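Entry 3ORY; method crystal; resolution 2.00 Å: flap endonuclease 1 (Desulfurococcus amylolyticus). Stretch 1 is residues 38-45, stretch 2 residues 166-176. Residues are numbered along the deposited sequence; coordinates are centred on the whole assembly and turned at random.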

ATOM      1  N   ILE A  38      -4.495  12.816  -4.603  1.00 31.20           N
ATOM      2  CA  ILE A  38      -4.128  11.748  -3.677  1.00 30.09           C
ATOM      3  C   ILE A  38      -2.778  11.189  -4.092  1.00 29.32           C
ATOM      4  O   ILE A  38      -2.591  10.803  -5.256  1.00 29.52           O
ATOM      5  CB  ILE A  38      -5.200  10.620  -3.627  1.00 30.79           C
ATOM      6  CG1 ILE A  38      -6.574  11.165  -3.218  1.00 30.84           C
ATOM      7  CG2 ILE A  38      -4.766   9.470  -2.701  1.00 29.94           C
ATOM      8  CD1 ILE A  38      -6.644  11.755  -1.841  1.00 32.75           C
ATOM      9  N   VAL A  39      -1.828  11.175  -3.160  1.00 27.72           N
ATOM     10  CA  VAL A  39      -0.513  10.623  -3.462  1.00 26.41           C
ATOM     11  C   VAL A  39      -0.425   9.161  -3.018  1.00 25.80           C
ATOM     12  O   VAL A  39      -0.480   8.846  -1.830  1.00 25.61           O
ATOM     13  CB  VAL A  39       0.656  11.525  -2.958  1.00 26.13           C
ATOM     14  CG1 VAL A  39       0.594  11.765  -1.462  1.00 25.55           C
ATOM     15  CG2 VAL A  39       2.012  10.955  -3.377  1.00 25.76           C
ATOM     16  N   ILE A  40      -0.290   8.272  -3.994  1.00 25.33           N
ATOM     17  CA  ILE A  40      -0.393   6.836  -3.752  1.00 24.97           C
ATOM     18  C   ILE A  40       0.982   6.195  -3.705  1.00 24.52           C
ATOM     19  O   ILE A  40       1.750   6.270  -4.673  1.00 24.22           O
ATOM     20  CB  ILE A  40      -1.246   6.147  -4.855  1.00 25.69           C
ATOM     21  CG1 ILE A  40      -2.610   6.847  -4.979  1.00 25.98           C
ATOM     22  CG2 ILE A  40      -1.403   4.636  -4.563  1.00 24.16           C
ATOM     23  CD1 ILE A  40      -3.367   6.514  -6.295  1.00 25.92           C
ATOM     24  N   ASP A  41       1.301   5.562  -2.578  1.00 24.00           N
ATOM     25  CA  ASP A  41       2.576   4.886  -2.483  1.00 23.41           C
ATOM     26  C   ASP A  41       2.619   3.783  -3.527  1.00 23.34           C
ATOM     27  O   ASP A  41       1.718   2.938  -3.596  1.00 23.59           O
ATOM     28  CB  ASP A  41       2.828   4.332  -1.090  1.00 23.08           C
ATOM     29  CG  ASP A  41       4.198   3.726  -0.967  1.00 23.43           C
ATOM     30  OD1 ASP A  41       5.167   4.482  -0.738  1.00 23.67           O
ATOM     31  OD2 ASP A  41       4.311   2.492  -1.128  1.00 23.46           O
ATOM     32  N   GLY A  42       3.654   3.839  -4.358  1.00 23.13           N
ATOM     33  CA  GLY A  42       3.791   2.975  -5.525  1.00 23.29           C
ATOM     34  C   GLY A  42       3.965   1.501  -5.181  1.00 23.06           C
ATOM     35  O   GLY A  42       3.190   0.673  -5.633  1.00 23.55           O
ATOM     36  N   TYR A  43       4.968   1.175  -4.369  1.00 22.50           N
ATOM     37  CA  TYR A  43       5.248  -0.232  -4.032  1.00 22.36           C
ATOM     38  C   TYR A  43       4.063  -0.867  -3.321  1.00 21.96           C
ATOM     39  O   TYR A  43       3.704  -2.003  -3.622  1.00 21.87           O
ATOM     40  CB  TYR A  43       6.540  -0.378  -3.189  1.00 21.85           C
ATOM     41  CG  TYR A  43       7.837  -0.129  -3.942  1.00 22.44           C
ATOM     42  CD1 TYR A  43       7.837   0.416  -5.229  1.00 23.03           C
ATOM     43  CD2 TYR A  43       9.073  -0.405  -3.349  1.00 22.41           C
ATOM     44  CE1 TYR A  43       9.038   0.664  -5.907  1.00 22.30           C
ATOM     45  CE2 TYR A  43      10.277  -0.167  -4.026  1.00 21.44           C
ATOM     46  CZ  TYR A  43      10.246   0.369  -5.298  1.00 22.14           C
ATOM     47  OH  TYR A  43      11.420   0.628  -5.974  1.00 21.84           O
ATOM     48  N   ASN A  44       3.449  -0.141  -2.385  1.00 22.44           N
ATOM     49  CA  ASN A  44       2.334  -0.716  -1.640  1.00 23.17           C
ATOM     50  C   ASN A  44       1.171  -1.046  -2.567  1.00 23.27           C
ATOM     51  O   ASN A  44       0.575  -2.118  -2.455  1.00 23.58           O
ATOM     52  CB  ASN A  44       1.856   0.196  -0.505  1.00 23.43           C
ATOM     53  CG  ASN A  44       1.092  -0.557   0.544  1.00 25.50           C
ATOM     54  OD1 ASN A  44       1.677  -1.041   1.530  1.00 29.10           O
ATOM     55  ND2 ASN A  44      -0.217  -0.689   0.346  1.00 24.34           N
ATOM     56  N   ALA A  45       0.851  -0.125  -3.476  1.00 23.12           N
ATOM     57  CA  ALA A  45      -0.206  -0.370  -4.457  1.00 23.83           C
ATOM     58  C   ALA A  45       0.108  -1.581  -5.321  1.00 24.00           C
ATOM     59  O   ALA A  45      -0.758  -2.412  -5.546  1.00 24.49           O
ATOM     60  CB  ALA A  45      -0.464   0.883  -5.336  1.00 23.95           C
ATOM     61  N   GLU A 166      12.470   6.469   1.283  1.00 21.73           N
ATOM     62  CA  GLU A 166      11.168   5.809   1.476  1.00 21.77           C
ATOM     63  C   GLU A 166      10.035   6.499   0.706  1.00 22.14           C
ATOM     64  O   GLU A 166       9.846   7.719   0.828  1.00 22.14           O
ATOM     65  CB  GLU A 166      10.773   5.737   2.963  1.00 22.05           C
ATOM     66  CG  GLU A 166      11.682   4.854   3.829  1.00 23.34           C
ATOM     67  CD  GLU A 166      12.869   5.623   4.403  1.00 24.63           C
ATOM     68  OE1 GLU A 166      13.102   6.784   3.988  1.00 24.36           O
ATOM     69  OE2 GLU A 166      13.553   5.076   5.291  1.00 25.25           O
ATOM     70  N   GLY A 167       9.304   5.713  -0.093  1.00 21.86           N
ATOM     71  CA  GLY A 167       8.132   6.186  -0.825  1.00 21.21           C
ATOM     72  C   GLY A 167       7.094   6.760   0.121  1.00 21.52           C
ATOM     73  O   GLY A 167       6.514   7.826  -0.148  1.00 21.17           O
ATOM     74  N   GLU A 168       6.868   6.064   1.235  1.00 20.93           N
ATOM     75  CA  GLU A 168       5.879   6.494   2.239  1.00 21.28           C
ATOM     76  C   GLU A 168       6.233   7.836   2.877  1.00 21.38           C
ATOM     77  O   GLU A 168       5.338   8.633   3.184  1.00 21.03           O
ATOM     78  CB  GLU A 168       5.705   5.426   3.332  1.00 21.36           C
ATOM     79  CG  GLU A 168       5.182   4.070   2.812  1.00 22.02           C
ATOM     80  CD  GLU A 168       3.666   4.061   2.517  1.00 25.23           C
ATOM     81  OE1 GLU A 168       2.975   5.073   2.772  1.00 22.21           O
ATOM     82  OE2 GLU A 168       3.170   3.030   2.011  1.00 25.14           O
ATOM     83  N   ALA A 169       7.531   8.075   3.080  1.00 20.69           N
ATOM     84  CA  ALA A 169       8.030   9.358   3.623  1.00 21.35           C
ATOM     85  C   ALA A 169       7.823  10.520   2.656  1.00 21.14           C
ATOM     86  O   ALA A 169       7.434  11.616   3.064  1.00 21.02           O
ATOM     87  CB  ALA A 169       9.532   9.234   3.964  1.00 20.45           C
ATOM     88  N   GLN A 170       8.138  10.288   1.381  1.00 21.27           N
ATOM     89  CA  GLN A 170       7.908  11.286   0.339  1.00 21.53           C
ATOM     90  C   GLN A 170       6.424  11.583   0.167  1.00 22.30           C
ATOM     91  O   GLN A 170       6.044  12.746  -0.009  1.00 22.69           O
ATOM     92  CB  GLN A 170       8.523  10.855  -1.003  1.00 21.03           C
ATOM     93  CG  GLN A 170       8.423  11.924  -2.109  1.00 22.06           C
ATOM     94  CD  GLN A 170       9.230  13.172  -1.802  1.00 23.78           C
ATOM     95  OE1 GLN A 170      10.310  13.096  -1.213  1.00 22.97           O
ATOM     96  NE2 GLN A 170       8.711  14.333  -2.207  1.00 23.29           N
ATOM     97  N   ALA A 171       5.591  10.542   0.227  1.00 22.62           N
ATOM     98  CA  ALA A 171       4.130  10.724   0.193  1.00 23.73           C
ATOM     99  C   ALA A 171       3.681  11.658   1.321  1.00 23.86           C
ATOM    100  O   ALA A 171       2.979  12.643   1.069  1.00 24.86           O
ATOM    101  CB  ALA A 171       3.397   9.368   0.287  1.00 23.33           C
ATOM    102  N   ALA A 172       4.108  11.359   2.552  1.00 24.19           N
ATOM    103  CA  ALA A 172       3.806  12.206   3.716  1.00 23.79           C
ATOM    104  C   ALA A 172       4.250  13.649   3.505  1.00 24.47           C
ATOM    105  O   ALA A 172       3.519  14.587   3.842  1.00 24.92           O
ATOM    106  CB  ALA A 172       4.454  11.636   4.987  1.00 23.28           C
ATOM    107  N   TYR A 173       5.457  13.824   2.959  1.00 24.15           N
ATOM    108  CA  TYR A 173       6.012  15.161   2.730  1.00 24.75           C
ATOM    109  C   TYR A 173       5.222  15.970   1.695  1.00 25.31           C
ATOM    110  O   TYR A 173       5.011  17.173   1.868  1.00 25.60           O
ATOM    111  CB  TYR A 173       7.487  15.079   2.325  1.00 24.35           C
ATOM    112  CG  TYR A 173       8.161  16.436   2.200  1.00 26.34           C
ATOM    113  CD1 TYR A 173       8.459  17.206   3.339  1.00 27.29           C
ATOM    114  CD2 TYR A 173       8.509  16.947   0.950  1.00 28.03           C
ATOM    115  CE1 TYR A 173       9.088  18.460   3.223  1.00 30.45           C
ATOM    116  CE2 TYR A 173       9.137  18.200   0.824  1.00 30.30           C
ATOM    117  CZ  TYR A 173       9.412  18.946   1.956  1.00 30.71           C
ATOM    118  OH  TYR A 173      10.027  20.167   1.813  1.00 32.96           O
ATOM    119  N   ILE A 174       4.803  15.317   0.614  1.00 25.14           N
ATOM    120  CA  ILE A 174       3.943  15.960  -0.382  1.00 26.04           C
ATOM    121  C   ILE A 174       2.634  16.487   0.250  1.00 27.02           C
ATOM    122  O   ILE A 174       2.183  17.611  -0.049  1.00 27.55           O
ATOM    123  CB  ILE A 174       3.679  15.006  -1.587  1.00 25.75           C
ATOM    124  CG1 ILE A 174       4.991  14.776  -2.357  1.00 25.51           C
ATOM    125  CG2 ILE A 174       2.599  15.563  -2.524  1.00 26.18           C
ATOM    126  CD1 ILE A 174       4.955  13.571  -3.344  1.00 24.07           C
ATOM    127  N   VAL A 175       2.037  15.695   1.133  1.00 26.94           N
ATOM    128  CA  VAL A 175       0.840  16.148   1.847  1.00 27.84           C
ATOM    129  C   VAL A 175       1.169  17.309   2.804  1.00 28.97           C
ATOM    130  O   VAL A 175       0.419  18.284   2.859  1.00 28.95           O
ATOM    131  CB  VAL A 175       0.128  15.002   2.601  1.00 27.77           C
ATOM    132  CG1 VAL A 175      -1.182  15.506   3.223  1.00 27.34           C
ATOM    133  CG2 VAL A 175      -0.178  13.840   1.652  1.00 26.43           C
ATOM    134  N   LYS A 176       2.288  17.200   3.532  1.00 29.21           N
ATOM    135  CA  LYS A 176       2.773  18.282   4.412  1.00 30.42           C
ATOM    136  C   LYS A 176       2.905  19.613   3.681  1.00 31.90           C
ATOM    137  O   LYS A 176       2.564  20.672   4.230  1.00 31.87           O
ATOM    138  CB  LYS A 176       4.137  17.944   5.000  1.00 30.16           C
ATOM    139  CG  LYS A 176       4.140  16.967   6.156  1.00 28.97           C
ATOM    140  CD  LYS A 176       5.574  16.839   6.669  1.00 29.77           C
ATOM    141  CE  LYS A 176       5.749  15.697   7.633  1.00 28.90           C
ATOM    142  NZ  LYS A 176       7.092  15.762   8.279  1.00 27.62           N
TER

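Read as a design, this contact is a strand laid against a helix, the two running nearly antiparallel at 173° with their axes 8.2 Å apart at closest approach. The strand alternates its side chains, so every second residue is available to the helix, and the contact is built almost entirely from two of them, Val39 and Asp41.

Ile38 opens the stretch with its CA-to-CB bond directed away from the helix, and it makes no contact there. Val39 turns the other way and carries the apolar half of the contact. It sits over Ala171, the two CA atoms 5.9 Å apart, and the small methyl of that alanine is what faces the strand at this close spacing: Val39 CG1 lies 4.1 Å from Ala171 CB and 3.6 Å from Ala171 O. Larger residues flank this point farther along the helix. Val39 CG2 meets Ile174 CD1 at 3.9 Å, and Val39 CG1 meets Val175 CG2 at 3.8 Å, so the valine, in its p rotamer, packs against both of these neighbours, with Val39 CG1 also 4.4 Å from Ile174 CG2. Ala171, Ile174 and Val175 are three and four residues apart, the spacing that brings successive turns of a helix to the same side. Ile40 then repeats the pattern of Ile38, pointing away and leaving the helix untouched.

Asp41 points back toward the helix, but here the chemistry changes from apolar to polar. As the last residue of the strand and the N-cap of the helix that follows, it has a task in its own chain: Asn44 N donates to Asp41 OD2 at 3.0 Å with an angle of 160°, a capping bond that serves one of the otherwise unpaired amides of the first turn. The other carboxylate oxygen reaches the start of the partner helix. Asp41 OD1 comes within 3.0 Å of Glu168 N, yet the angle is poor and no hydrogen bond results; proximity alone does not make the bond. Gly167 makes this approach possible. Gly167 CA is 5.9 Å from Asp41 CA, and an ideal CB on Gly167 would point toward the strand and fall 2.6 Å from Asp41 OD1, a clash. The bare backbone leaves the carboxylate its space.

The less comfortable feature lies beside it. Glu168 leaves its helix sideways, but its end comes nearer the strand, bringing OE2 to 3.4 Å from Asp41 OD2, two acceptors of like charge with no hydrogen bond between them. Glu168 OE2 is hydrogen-bonded elsewhere in the structure, whereas Glu168 OE1 is buried without a partner in the model. Acidic clusters of this kind suit a metal-dependent nuclease such as a flap endonuclease.

Beyond Asp41 the contact fades quickly. Gly42 and Tyr43 do not touch the partner, Asn44 adds a marginal approach of its CB to Glu168 OE2 at 4.0 Å, and Ala45 is out of reach. No hydrogen bond crosses between the stretches: methyl packing fills one end, and closely placed acids occupy the other.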